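Local coordinates for protein hydrolase, haloacid dehalogenase-like family (Chlorobaculum tepidum, PDB 2HCF) that binds magnesium and is probably a hydrolase of the haloacid dehalogenase (HAD) superfamily, at residues V7-D12 / R99-A104; T14-E19 / K129-D134; H181-A186 / A191-V196; P211-K216 / L225-T230. All coordinates share one frame; numbering follows the deposited sequence. Where two conformers were deposited one is given.

Contact 1. Residues V7-D12 / R99-A104. With MG (magnesium ion), chain B.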
loop_
_atom_site.group_PDB
_atom_site.type_symbol
_atom_site.label_atom_id
_atom_site.label_comp_id
_atom_site.label_asym_id
_atom_site.label_seq_id
_atom_site.Cartn_x
_atom_site.Cartn_y
_atom_site.Cartn_z
ATOM N N VAL A 7 12.301 -0.882 -5.984
ATOM C CA VAL A 7 11.390 -1.847 -5.429
ATOM C C VAL A 7 10.310 -1.160 -4.567
ATOM O O VAL A 7 10.605 -0.577 -3.519
ATOM C CB VAL A 7 12.151 -2.890 -4.575
ATOM C CG1 VAL A 7 11.218 -4.026 -4.204
ATOM C CG2 VAL A 7 13.357 -3.424 -5.336
ATOM N N LEU A 8 9.066 -1.321 -4.990
ATOM C CA LEU A 8 7.924 -0.637 -4.391
ATOM C C LEU A 8 6.985 -1.662 -3.749
ATOM O O LEU A 8 6.529 -2.602 -4.390
ATOM C CB LEU A 8 7.205 0.195 -5.460
ATOM C CG LEU A 8 8.027 1.277 -6.167
ATOM C CD1 LEU A 8 7.226 1.850 -7.317
ATOM C CD2 LEU A 8 8.458 2.376 -5.215
ATOM N N PHE A 9 6.700 -1.456 -2.473
ATOM C CA PHE A 9 5.915 -2.364 -1.639
ATOM C C PHE A 9 4.603 -1.720 -1.226
ATOM O O PHE A 9 4.570 -0.548 -0.741
ATOM C CB PHE A 9 6.652 -2.650 -0.329
ATOM C CG PHE A 9 7.711 -3.736 -0.415
ATOM C CD1 PHE A 9 7.368 -5.069 -0.201
ATOM C CD2 PHE A 9 9.061 -3.419 -0.602
ATOM C CE1 PHE A 9 8.335 -6.064 -0.241
ATOM C CE2 PHE A 9 10.019 -4.401 -0.647
ATOM C CZ PHE A 9 9.651 -5.732 -0.464
ATOM N N ASP A 10 3.536 -2.488 -1.417
ATOM C CA ASP A 10 2.252 -2.317 -0.722
ATOM C C ASP A 10 2.392 -2.624 0.772
ATOM O O ASP A 10 3.303 -3.321 1.143
ATOM C CB ASP A 10 1.272 -3.287 -1.362
ATOM C CG ASP A 10 -0.111 -3.212 -0.748
ATOM O OD1 ASP A 10 -0.699 -2.117 -0.848
ATOM O OD2 ASP A 10 -0.594 -4.250 -0.212
ATOM N N ILE A 11 1.518 -2.076 1.624
ATOM C CA ILE A 11 1.539 -2.324 3.069
ATOM C C ILE A 11 0.577 -3.474 3.480
ATOM O O ILE A 11 1.033 -4.597 3.793
ATOM C CB ILE A 11 1.247 -1.025 3.842
ATOM C CG1 ILE A 11 2.261 0.064 3.424
ATOM C CG2 ILE A 11 1.268 -1.271 5.351
ATOM C CD1 ILE A 11 2.123 1.365 4.169
ATOM N N ASP A 12 -0.738 -3.229 3.433
ATOM C CA ASP A 12 -1.719 -4.148 4.026
ATOM C C ASP A 12 -1.854 -5.419 3.214
ATOM O O ASP A 12 -2.029 -5.358 1.976
ATOM C CB ASP A 12 -3.082 -3.481 4.199
ATOM C CG ASP A 12 -3.002 -2.241 5.120
ATOM O OD1 ASP A 12 -2.511 -1.208 4.649
ATOM O OD2 ASP A 12 -3.390 -2.322 6.294
ATOM N N ARG A 99 10.632 -8.656 7.895
ATOM C CA ARG A 99 11.764 -7.881 8.421
ATOM C C ARG A 99 13.080 -8.363 7.789
ATOM O O ARG A 99 13.917 -7.566 7.396
ATOM C CB ARG A 99 11.839 -7.911 9.950
ATOM C CG ARG A 99 12.826 -6.843 10.508
ATOM C CD ARG A 99 13.052 -6.891 12.010
ATOM N NE ARG A 99 11.803 -6.954 12.773
ATOM C CZ ARG A 99 11.072 -5.898 13.142
ATOM N NH1 ARG A 99 11.445 -4.645 12.856
ATOM N NH2 ARG A 99 9.954 -6.100 13.818
ATOM N N GLU A 100 13.212 -9.687 7.660
ATOM C CA GLU A 100 14.363 -10.324 7.032
ATOM C C GLU A 100 14.538 -9.849 5.586
ATOM O O GLU A 100 15.646 -9.566 5.159
ATOM C CB GLU A 100 14.209 -11.847 7.054
ATOM C CG GLU A 100 14.178 -12.480 8.459
ATOM C CD GLU A 100 12.822 -12.372 9.189
ATOM O OE1 GLU A 100 11.807 -11.872 8.621
ATOM O OE2 GLU A 100 12.783 -12.787 10.369
ATOM N N LEU A 101 13.431 -9.725 4.870
ATOM C CA LEU A 101 13.469 -9.348 3.466
ATOM C C LEU A 101 13.873 -7.876 3.316
ATOM O O LEU A 101 14.661 -7.509 2.444
ATOM C CB LEU A 101 12.096 -9.576 2.821
ATOM C CG LEU A 101 11.943 -9.171 1.350
ATOM C CD1 LEU A 101 12.961 -9.883 0.465
ATOM C CD2 LEU A 101 10.522 -9.415 0.840
ATOM N N LEU A 102 13.305 -7.026 4.164
ATOM C CA LEU A 102 13.583 -5.605 4.117
ATOM C C LEU A 102 15.036 -5.330 4.520
ATOM O O LEU A 102 15.682 -4.506 3.906
ATOM C CB LEU A 102 12.592 -4.840 4.994
ATOM C CG LEU A 102 11.139 -4.798 4.489
ATOM C CD1 LEU A 102 10.247 -3.992 5.389
ATOM C CD2 LEU A 102 11.033 -4.259 3.084
ATOM N N ASP A 103 15.561 -6.038 5.516
ATOM C CA ASP A 103 16.987 -5.952 5.835
ATOM C C ASP A 103 17.883 -6.322 4.653
ATOM O O ASP A 103 18.887 -5.660 4.423
ATOM C CB ASP A 103 17.344 -6.914 6.954
ATOM C CG ASP A 103 16.944 -6.415 8.292
ATOM O OD1 ASP A 103 16.588 -5.217 8.381
ATOM O OD2 ASP A 103 16.994 -7.218 9.265
ATOM N N ALA A 104 17.542 -7.413 3.971
ATOM C CA ALA A 104 18.305 -7.910 2.831
ATOM C C ALA A 104 18.329 -6.899 1.686
ATOM O O ALA A 104 19.351 -6.740 1.025
ATOM C CB ALA A 104 17.734 -9.242 2.345
HETATM MG MG MG B . -2.540 -4.823 -0.030
HETATM O O HOH W 1 -3.270 -2.917 0.558
HETATM O O HOH W 2 -4.507 -5.744 0.542
HETATM O O HOH W 3 -2.886 -4.092 -1.935
#

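Contact 2. Residues T14-E19 / K129-D134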
loop_
_atom_site.group_PDB
_atom_site.type_symbol
_atom_site.label_atom_id
_atom_site.label_comp_id
_atom_site.label_asym_id
_atom_site.label_seq_id
_atom_site.Cartn_x
_atom_site.Cartn_y
_atom_site.Cartn_z
ATOM N N THR A 14 0.579 -7.441 2.585
ATOM C CA THR A 14 1.876 -7.642 1.964
ATOM C C THR A 14 2.997 -7.570 3.002
ATOM O O THR A 14 3.781 -8.516 3.158
ATOM C CB THR A 14 2.123 -6.590 0.878
ATOM O OG1 THR A 14 1.085 -6.662 -0.122
ATOM C CG2 THR A 14 3.464 -6.790 0.198
ATOM N N LEU A 15 3.076 -6.452 3.706
ATOM C CA LEU A 15 4.051 -6.342 4.824
ATOM C C LEU A 15 3.449 -6.676 6.172
ATOM O O LEU A 15 4.121 -7.204 7.052
ATOM C CB LEU A 15 4.616 -4.931 4.877
ATOM C CG LEU A 15 5.321 -4.421 3.614
ATOM C CD1 LEU A 15 5.695 -2.932 3.802
ATOM C CD2 LEU A 15 6.560 -5.254 3.354
ATOM N N LEU A 16 2.201 -6.303 6.361
ATOM C CA LEU A 16 1.556 -6.465 7.653
ATOM C C LEU A 16 0.055 -6.493 7.478
ATOM O O LEU A 16 -0.459 -6.248 6.361
ATOM C CB LEU A 16 1.973 -5.336 8.602
ATOM C CG LEU A 16 1.714 -3.868 8.151
ATOM C CD1 LEU A 16 0.264 -3.418 8.368
ATOM C CD2 LEU A 16 2.655 -2.934 8.955
ATOM N N LYS A 17 -0.617 -6.831 8.583
ATOM C CA LYS A 17 -2.066 -6.730 8.728
ATOM C C LYS A 17 -2.406 -6.001 9.992
ATOM O O LYS A 17 -1.620 -5.992 10.949
ATOM C CB LYS A 17 -2.726 -8.098 8.773
ATOM C CG LYS A 17 -2.652 -8.794 7.424
ATOM C CD LYS A 17 -3.310 -10.136 7.439
ATOM C CE LYS A 17 -3.143 -10.781 6.055
ATOM N NZ LYS A 17 -3.723 -12.147 5.964
ATOM N N VAL A 18 -3.586 -5.373 9.965
ATOM C CA VAL A 18 -4.094 -4.615 11.093
ATOM C C VAL A 18 -5.368 -5.238 11.592
ATOM O O VAL A 18 -6.145 -5.775 10.818
ATOM C CB VAL A 18 -4.399 -3.153 10.726
ATOM C CG1 VAL A 18 -4.623 -2.316 12.030
ATOM C CG2 VAL A 18 -3.238 -2.559 9.935
ATOM N N GLU A 19 -5.583 -5.088 12.892
ATOM C CA GLU A 19 -6.763 -5.585 13.570
ATOM C C GLU A 19 -8.021 -4.830 13.074
ATOM O O GLU A 19 -7.903 -3.779 12.477
ATOM C CB GLU A 19 -6.480 -5.450 15.075
ATOM C CG GLU A 19 -7.489 -5.924 15.983
ATOM C CD GLU A 19 -7.784 -7.378 15.869
ATOM O OE1 GLU A 19 -6.976 -8.207 16.343
ATOM O OE2 GLU A 19 -8.871 -7.671 15.359
ATOM N N LYS A 129 5.451 1.988 11.525
ATOM C CA LYS A 129 6.219 2.414 12.722
ATOM C C LYS A 129 5.987 1.559 13.976
ATOM O O LYS A 129 6.908 1.376 14.856
ATOM C CB LYS A 129 5.845 3.860 13.075
ATOM C CG LYS A 129 6.601 4.952 12.317
ATOM C CD LYS A 129 6.350 6.340 12.921
ATOM C CE LYS A 129 6.698 7.489 11.925
ATOM N NZ LYS A 129 7.966 8.227 12.275
ATOM N N LEU A 130 4.754 1.105 14.147
ATOM C CA LEU A 130 4.420 0.269 15.319
ATOM C C LEU A 130 5.341 -0.945 15.410
ATOM O O LEU A 130 6.042 -1.085 16.378
ATOM C CB LEU A 130 2.929 -0.078 15.359
ATOM C CG LEU A 130 2.056 1.123 15.698
ATOM C CD1 LEU A 130 0.605 0.853 15.486
ATOM C CD2 LEU A 130 2.291 1.560 17.145
ATOM N N PRO A 131 5.407 -1.788 14.368
ATOM C CA PRO A 131 6.409 -2.861 14.376
ATOM C C PRO A 131 7.856 -2.466 13.985
ATOM O O PRO A 131 8.736 -3.323 13.919
ATOM C CB PRO A 131 5.826 -3.864 13.372
ATOM C CG PRO A 131 5.144 -3.020 12.417
ATOM C CD PRO A 131 4.562 -1.870 13.176
ATOM N N GLY A 132 8.120 -1.189 13.751
ATOM C CA GLY A 132 9.490 -0.726 13.541
ATOM C C GLY A 132 10.108 -1.061 12.200
ATOM O O GLY A 132 11.301 -1.421 12.144
ATOM N N ILE A 133 9.304 -0.965 11.133
ATOM C CA ILE A 133 9.808 -1.153 9.785
ATOM C C ILE A 133 9.563 0.060 8.877
ATOM O O ILE A 133 9.670 -0.050 7.667
ATOM C CB ILE A 133 9.221 -2.429 9.080
ATOM C CG1 ILE A 133 7.709 -2.365 8.994
ATOM C CG2 ILE A 133 9.631 -3.699 9.818
ATOM C CD1 ILE A 133 7.175 -3.306 7.986
ATOM N N ASP A 134 9.221 1.206 9.451
ATOM C CA ASP A 134 9.010 2.430 8.649
ATOM C C ASP A 134 10.335 2.971 8.116
ATOM O O ASP A 134 10.402 3.526 7.003
ATOM C CB ASP A 134 8.290 3.485 9.500
ATOM C CG ASP A 134 8.089 4.812 8.773
ATOM O OD1 ASP A 134 7.338 4.835 7.786
ATOM O OD2 ASP A 134 8.671 5.833 9.190
#

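Contact 3. Residues H181-A186 / A191-V196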
loop_
_atom_site.group_PDB
_atom_site.type_symbol
_atom_site.label_atom_id
_atom_site.label_comp_id
_atom_site.label_asym_id
_atom_site.label_seq_id
_atom_site.Cartn_x
_atom_site.Cartn_y
_atom_site.Cartn_z
ATOM N N HIS A 181 -5.154 -5.333 -7.776
ATOM C CA HIS A 181 -4.912 -3.900 -7.970
ATOM C C HIS A 181 -3.417 -3.597 -8.003
ATOM O O HIS A 181 -2.964 -2.722 -8.739
ATOM C CB HIS A 181 -5.622 -3.099 -6.891
ATOM C CG HIS A 181 -7.080 -3.409 -6.798
ATOM N ND1 HIS A 181 -7.928 -3.297 -7.886
ATOM C CD2 HIS A 181 -7.830 -3.887 -5.784
ATOM C CE1 HIS A 181 -9.147 -3.649 -7.522
ATOM N NE2 HIS A 181 -9.118 -3.997 -6.247
ATOM N N ASP A 182 -2.657 -4.315 -7.183
ATOM C CA ASP A 182 -1.219 -4.251 -7.213
ATOM C C ASP A 182 -0.690 -4.707 -8.574
ATOM O O ASP A 182 0.105 -4.017 -9.215
ATOM C CB ASP A 182 -0.650 -5.097 -6.086
ATOM C CG ASP A 182 -1.186 -4.652 -4.747
ATOM O OD1 ASP A 182 -0.677 -3.651 -4.242
ATOM O OD2 ASP A 182 -2.131 -5.270 -4.216
ATOM N N ILE A 183 -1.164 -5.846 -9.018
ATOM C CA ILE A 183 -0.672 -6.392 -10.250
ATOM C C ILE A 183 -0.995 -5.432 -11.396
ATOM O O ILE A 183 -0.196 -5.229 -12.328
ATOM C CB ILE A 183 -1.306 -7.790 -10.533
ATOM C CG1 ILE A 183 -0.854 -8.801 -9.480
ATOM C CG2 ILE A 183 -0.878 -8.290 -11.899
ATOM C CD1 ILE A 183 -1.683 -10.056 -9.418
ATOM N N ARG A 184 -2.185 -4.853 -11.340
ATOM C CA ARG A 184 -2.704 -4.043 -12.440
ATOM C C ARG A 184 -1.954 -2.718 -12.492
ATOM O O ARG A 184 -1.611 -2.225 -13.539
ATOM C CB ARG A 184 -4.197 -3.783 -12.251
ATOM C CG ARG A 184 -4.742 -2.645 -13.127
ATOM C CD ARG A 184 -6.256 -2.613 -13.198
ATOM N NE ARG A 184 -6.801 -3.959 -13.107
ATOM C CZ ARG A 184 -7.494 -4.436 -12.073
ATOM N NH1 ARG A 184 -7.820 -3.669 -11.020
ATOM N NH2 ARG A 184 -7.879 -5.694 -12.110
ATOM N N CYS A 185 -1.665 -2.145 -11.334
ATOM C CA CYS A 185 -1.001 -0.817 -11.375
ATOM C C CYS A 185 0.443 -0.914 -11.923
ATOM O O CYS A 185 0.946 0.034 -12.524
ATOM C CB CYS A 185 -1.115 -0.077 -10.054
ATOM S SG CYS A 185 0.046 -0.547 -8.846
ATOM N N ALA A 186 1.068 -2.081 -11.782
ATOM C CA ALA A 186 2.404 -2.320 -12.325
ATOM C C ALA A 186 2.439 -2.236 -13.846
ATOM O O ALA A 186 3.448 -1.852 -14.437
ATOM C CB ALA A 186 2.923 -3.661 -11.872
ATOM N N ALA A 191 6.149 -2.605 -15.520
ATOM C CA ALA A 191 7.073 -3.025 -14.464
ATOM C C ALA A 191 6.928 -4.511 -14.148
ATOM O O ALA A 191 5.986 -5.162 -14.612
ATOM C CB ALA A 191 6.847 -2.216 -13.235
ATOM N N ARG A 192 7.881 -5.045 -13.385
ATOM C CA ARG A 192 7.805 -6.435 -12.950
ATOM C C ARG A 192 6.927 -6.496 -11.700
ATOM O O ARG A 192 7.274 -5.909 -10.668
ATOM C CB ARG A 192 9.213 -6.984 -12.645
ATOM C CG ARG A 192 10.099 -7.090 -13.884
ATOM C CD ARG A 192 11.371 -7.894 -13.657
ATOM N NE ARG A 192 12.386 -7.132 -12.925
ATOM C CZ ARG A 192 12.921 -7.462 -11.755
ATOM N NH1 ARG A 192 12.544 -8.545 -11.078
ATOM N NH2 ARG A 192 13.845 -6.661 -11.246
ATOM N N SER A 193 5.809 -7.205 -11.781
ATOM C CA SER A 193 4.916 -7.383 -10.655
ATOM C C SER A 193 5.270 -8.671 -9.949
ATOM O O SER A 193 5.492 -9.698 -10.590
ATOM C CB SER A 193 3.450 -7.369 -11.070
ATOM O OG SER A 193 3.200 -8.351 -12.035
ATOM N N ILE A 194 5.393 -8.589 -8.620
ATOM C CA ILE A 194 5.493 -9.777 -7.790
ATOM C C ILE A 194 4.281 -9.760 -6.860
ATOM O O ILE A 194 4.124 -8.845 -6.061
ATOM C CB ILE A 194 6.798 -9.817 -6.953
ATOM C CG1 ILE A 194 8.054 -9.939 -7.832
ATOM C CG2 ILE A 194 6.759 -10.957 -5.925
ATOM C CD1 ILE A 194 9.338 -9.557 -7.042
ATOM N N ALA A 195 3.423 -10.758 -6.981
ATOM C CA ALA A 195 2.230 -10.868 -6.151
ATOM C C ALA A 195 2.534 -11.872 -5.063
ATOM O O ALA A 195 3.253 -12.861 -5.313
ATOM C CB ALA A 195 1.076 -11.327 -6.963
ATOM N N VAL A 196 1.994 -11.619 -3.868
ATOM C CA VAL A 196 2.146 -12.510 -2.729
ATOM C C VAL A 196 0.759 -12.797 -2.154
ATOM O O VAL A 196 -0.039 -11.882 -1.938
ATOM C CB VAL A 196 3.149 -11.898 -1.700
ATOM C CG1 VAL A 196 2.679 -10.569 -1.216
ATOM C CG2 VAL A 196 3.413 -12.871 -0.569
HETATM O O HOH W 4 1.656 -6.754 -13.772
#

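Contact 4. Residues P211-K216 / L225-T230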
loop_
_atom_site.group_PDB
_atom_site.type_symbol
_atom_site.label_atom_id
_atom_site.label_comp_id
_atom_site.label_asym_id
_atom_site.label_seq_id
_atom_site.Cartn_x
_atom_site.Cartn_y
_atom_site.Cartn_z
ATOM N N PRO A 211 0.460 -12.020 -12.873
ATOM C CA PRO A 211 1.587 -11.382 -12.236
ATOM C C PRO A 211 2.868 -11.954 -12.813
ATOM O O PRO A 211 2.883 -13.089 -13.260
ATOM C CB PRO A 211 1.423 -11.795 -10.769
ATOM C CG PRO A 211 0.702 -13.122 -10.853
ATOM C CD PRO A 211 -0.265 -12.909 -11.954
ATOM N N GLY A 212 3.950 -11.189 -12.793
ATOM C CA GLY A 212 5.206 -11.678 -13.330
ATOM C C GLY A 212 5.734 -12.818 -12.506
ATOM O O GLY A 212 6.291 -13.764 -13.035
ATOM N N THR A 213 5.587 -12.710 -11.190
ATOM C CA THR A 213 5.917 -13.790 -10.284
ATOM C C THR A 213 4.844 -13.827 -9.220
ATOM O O THR A 213 4.233 -12.779 -8.931
ATOM C CB THR A 213 7.291 -13.515 -9.667
ATOM O OG1 THR A 213 8.228 -13.408 -10.743
ATOM C CG2 THR A 213 7.744 -14.618 -8.704
ATOM N N LEU A 214 4.640 -15.017 -8.638
ATOM C CA LEU A 214 3.649 -15.264 -7.586
ATOM C C LEU A 214 4.202 -16.149 -6.460
ATOM O O LEU A 214 4.606 -17.311 -6.662
ATOM C CB LEU A 214 2.403 -15.873 -8.202
ATOM C CG LEU A 214 1.244 -16.165 -7.238
ATOM C CD1 LEU A 214 0.795 -14.998 -6.416
ATOM C CD2 LEU A 214 0.089 -16.721 -8.037
ATOM N N PHE A 215 4.228 -15.573 -5.273
ATOM C CA PHE A 215 4.658 -16.224 -4.057
ATOM C C PHE A 215 3.490 -16.571 -3.149
ATOM O O PHE A 215 2.523 -15.851 -3.091
ATOM C CB PHE A 215 5.575 -15.286 -3.258
ATOM C CG PHE A 215 6.995 -15.252 -3.752
ATOM C CD1 PHE A 215 7.356 -14.419 -4.799
ATOM C CD2 PHE A 215 7.972 -16.023 -3.151
ATOM C CE1 PHE A 215 8.671 -14.389 -5.263
ATOM C CE2 PHE A 215 9.284 -16.004 -3.603
ATOM C CZ PHE A 215 9.640 -15.186 -4.661
ATOM N N LYS A 216 3.643 -17.632 -2.373
ATOM C CA LYS A 216 2.701 -17.932 -1.316
ATOM C C LYS A 216 2.925 -16.974 -0.177
ATOM O O LYS A 216 1.978 -16.420 0.399
ATOM C CB LYS A 216 2.859 -19.391 -0.874
ATOM C CG LYS A 216 1.806 -19.908 0.136
ATOM C CD LYS A 216 0.370 -19.813 -0.423
ATOM C CE LYS A 216 -0.592 -20.791 0.245
ATOM N NZ LYS A 216 -0.320 -20.894 1.714
ATOM N N LEU A 225 14.602 -12.429 -2.661
ATOM C CA LEU A 225 15.613 -11.483 -3.102
ATOM C C LEU A 225 16.045 -11.763 -4.551
ATOM O O LEU A 225 16.082 -10.856 -5.390
ATOM C CB LEU A 225 16.803 -11.553 -2.140
ATOM C CG LEU A 225 17.888 -10.493 -2.306
ATOM C CD1 LEU A 225 17.369 -9.104 -1.906
ATOM C CD2 LEU A 225 19.099 -10.879 -1.488
ATOM N N ALA A 226 16.331 -13.029 -4.856
ATOM C CA ALA A 226 16.735 -13.417 -6.204
ATOM C C ALA A 226 15.668 -13.030 -7.202
ATOM O O ALA A 226 15.961 -12.579 -8.311
ATOM C CB ALA A 226 16.989 -14.902 -6.275
ATOM N N SER A 227 14.416 -13.205 -6.814
ATOM C CA SER A 227 13.343 -12.916 -7.719
ATOM C C SER A 227 13.215 -11.407 -7.929
ATOM O O SER A 227 12.916 -10.964 -9.026
ATOM C CB SER A 227 12.052 -13.506 -7.192
ATOM O OG SER A 227 11.004 -13.072 -7.997
ATOM N N ILE A 228 13.483 -10.621 -6.884
ATOM C CA ILE A 228 13.340 -9.159 -6.954
ATOM C C ILE A 228 14.462 -8.519 -7.763
ATOM O O ILE A 228 14.199 -7.693 -8.605
ATOM C CB ILE A 228 13.272 -8.509 -5.540
ATOM C CG1 ILE A 228 11.938 -8.848 -4.870
ATOM C CG2 ILE A 228 13.400 -6.999 -5.636
ATOM C CD1 ILE A 228 11.910 -8.512 -3.350
ATOM N N LEU A 229 15.702 -8.926 -7.530
ATOM C CA LEU A 229 16.851 -8.319 -8.224
ATOM C C LEU A 229 16.990 -8.692 -9.703
ATOM O O LEU A 229 17.380 -7.848 -10.512
ATOM C CB LEU A 229 18.145 -8.644 -7.478
ATOM C CG LEU A 229 18.126 -8.141 -6.037
ATOM C CD1 LEU A 229 19.319 -8.696 -5.295
ATOM C CD2 LEU A 229 18.100 -6.633 -5.961
ATOM N N THR A 230 16.638 -9.932 -10.050
ATOM C CA THR A 230 16.848 -10.522 -11.402
ATOM C C THR A 230 15.773 -10.146 -12.453
ATOM O O THR A 230 16.078 -9.546 -13.504
ATOM C CB THR A 230 16.919 -12.070 -11.287
ATOM O OG1 THR A 230 17.946 -12.433 -10.347
ATOM C CG2 THR A 230 17.205 -12.722 -12.641
#

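Contact 1. Residues V7-D12 / R99-A104
Phe9 meets Leu101 and Leu102 where strand 5-9 of the HAD alpha/beta core is backed by helix 98-106, and the contact illustrates how a buried ring can underlie a metal-binding loop. Backbones stay well apart, with Phe9 CA and Leu102 CA 10.1 Å from each other, so the ring spans the gap. Leu102 CD2 sits over one ring face in a CH-pi contact, 4.2 Å from the ring centroid and 26° off the normal. Leu101 reaches the ring differently: CD2 comes in at the edge, near the ring plane, 4.0 Å from Phe9 CZ. Leu101 holds CG anti to its own backbone N (chi1 177°), and CD2 extends from there to the ring. Leu113 and Ile176 of the two neighbouring strands flank Phe9. Cutting Phe9 back to an alanine is likely to leave both leucine methyls without the ring they rest against and to open a gap between sheet and helix. On the helix face turned from this tight apolar patch, Glu100 and Asp103 stand exposed to solvent. Beyond the strand end the surroundings become polar and watery, for Asp10 and Asp12 of the HAD-type DxDx(T/V) pattern hold a magnesium ion together with three waters and Asp178. There Asp10 OD2 binds the metal at 2.0 Å and Asp12 supplies its backbone O at 2.1 Å, while Asp10 OD1 accepts a bond from a metal-bound water at 3.0 Å.

Contact 2. Residues T14-E19 / K129-D134
Leu15 and Leu16 run past Pro131 and Ile133 with their backbones kept well separated, the CA atoms of Leu16 and Pro131 lying 9.0 Å apart and those of Leu15 and Ile133 9.2 Å, and no hydrogen bond joins the two segments. Side chains alone bridge this space, in two apolar pairs that each illustrate light van der Waals packing rather than close interlocking. In the first, Ile133 brings its terminal methyl CD1 to 4.3 Å from Leu15 CB, alongside the leucine. In the second, Leu16 CD2 faces the CG corner of the Pro131 ring at 4.3 Å. Leu16 holds its CG between the backbone N and the carbonyl carbon (chi1 57°), and from there its methyl meets the proline. All four residues are buried, and neighbouring elements complete their surroundings: Ile133 also packs on Val98 and Leu102 of helix 98-106, and Leu15 touches Leu128. Arg99 NH2 donates to Pro131 O, tying the turn to that same helix. Gly132, with positive phi (75°), is the C-prime residue of the Schellman motif that ends helix 121-129: its N bonds weakly to Lys129 O at 3.0 Å, and Ile133 N returns to Leu128 O. The arrangement thus packs a helix C-terminal cap against the chain that leads from the HAD-type DxDx(T/V) loop into strand 16-18.

Contact 3. Residues H181-A186 / A191-V196
The carbonyl group of Ala186 is the flat group that faces the strand: Ala191 N donates to its O at 3.0 Å, nearly straight at 160° but tilted 33° from the carbonyl plane. A second flat group, the Arg184 guanidinium, has His181 CE1 at its edge and in its plane on the outer side of the helix, though two conformers make this detail doubtful. The setting is a beta-alpha-beta unit of the HAD core, strand 173-177, helix 180-187 and strand 192-196, in which helix 181-186 runs almost exactly antiparallel to strand 192-196 (175°) with their axes 7.9 Å apart. Small residues permit this close approach. Ala186 CB rests on Ser193 CB at 3.8 Å, and farther along the strand Ile183 lays its CD1 against Ala195 CB at 3.9 Å. Ile183 divides its branches between two strand residues, since CG2, anti to the backbone N, turns instead to Ser193 OG. Ser193 is buried, and its hydroxyl has two polar partners: besides a hydrogen bond with Gly212 N, it shares a water with the helix, lying 2.8 Å from the water oxygen, which in turn donates to Ile183 O, also at 2.8 Å.

Contact 4. Residues P211-K216 / L225-T230
Ser227 presses its short side chain between Thr213 and Phe215, where helix 221-229 packs back against strand 213-215, an outermost strand of the parallel sheet in the HAD alpha/beta fold. In the first shell, Ser227 OG lies 3.7 Å from Thr213 CG2 and 3.8 Å from Phe215 CE1, near the plane of that ring. Ser227 CB takes the same rim, lying in the ring plane 3.9 Å from Phe215 CZ, so the ring offers its edge and not a face. With chi1 at 173°, Ser227 OG points away from its own backbone N and reaches both strand residues. A serine in place of Phe215 would probably leave Ser227 CB without its aromatic neighbour and open a gap between strand and helix at this surface. One shell farther out, backbone hydrogen bonds to strand 192-196 set the strand in place, Thr213 pairing with Ser193 and Ala195, and Phe215 with Ala195 and Ala197. Arg192 reaches from the same strand to the helix, NH2 donating to Ile228 O. At the end of the modelled chain, Ala226 O accepts from two donors, Thr230 N at 3.2 Å and, in the carbonyl plane, Thr230 OG1 at 2.8 Å.

Contacts 1, 3 and 4 all reach the parallel sheet, whose strand order places 5-9 near the middle, 192-196 farther out and 213-215 at an edge. Contacts 3 and 4 share neighbouring strands, their centres 11 Å apart. Contact 4 also touches contact 1, since Val7 CG2 meets Ile228 CG2 at 3.6 Å. Contact 2 lies about 10 Å from contact 1 between centres and about 20 Å from contact 3, on the other side of the chain's centre. Along the chain, contacts 1 and 2 alternate their segments, whereas contacts 3 and 4 follow in series. The magnesium ion joins the loop of contact 1 to Asp178, which lies just before contact 3 in the chain.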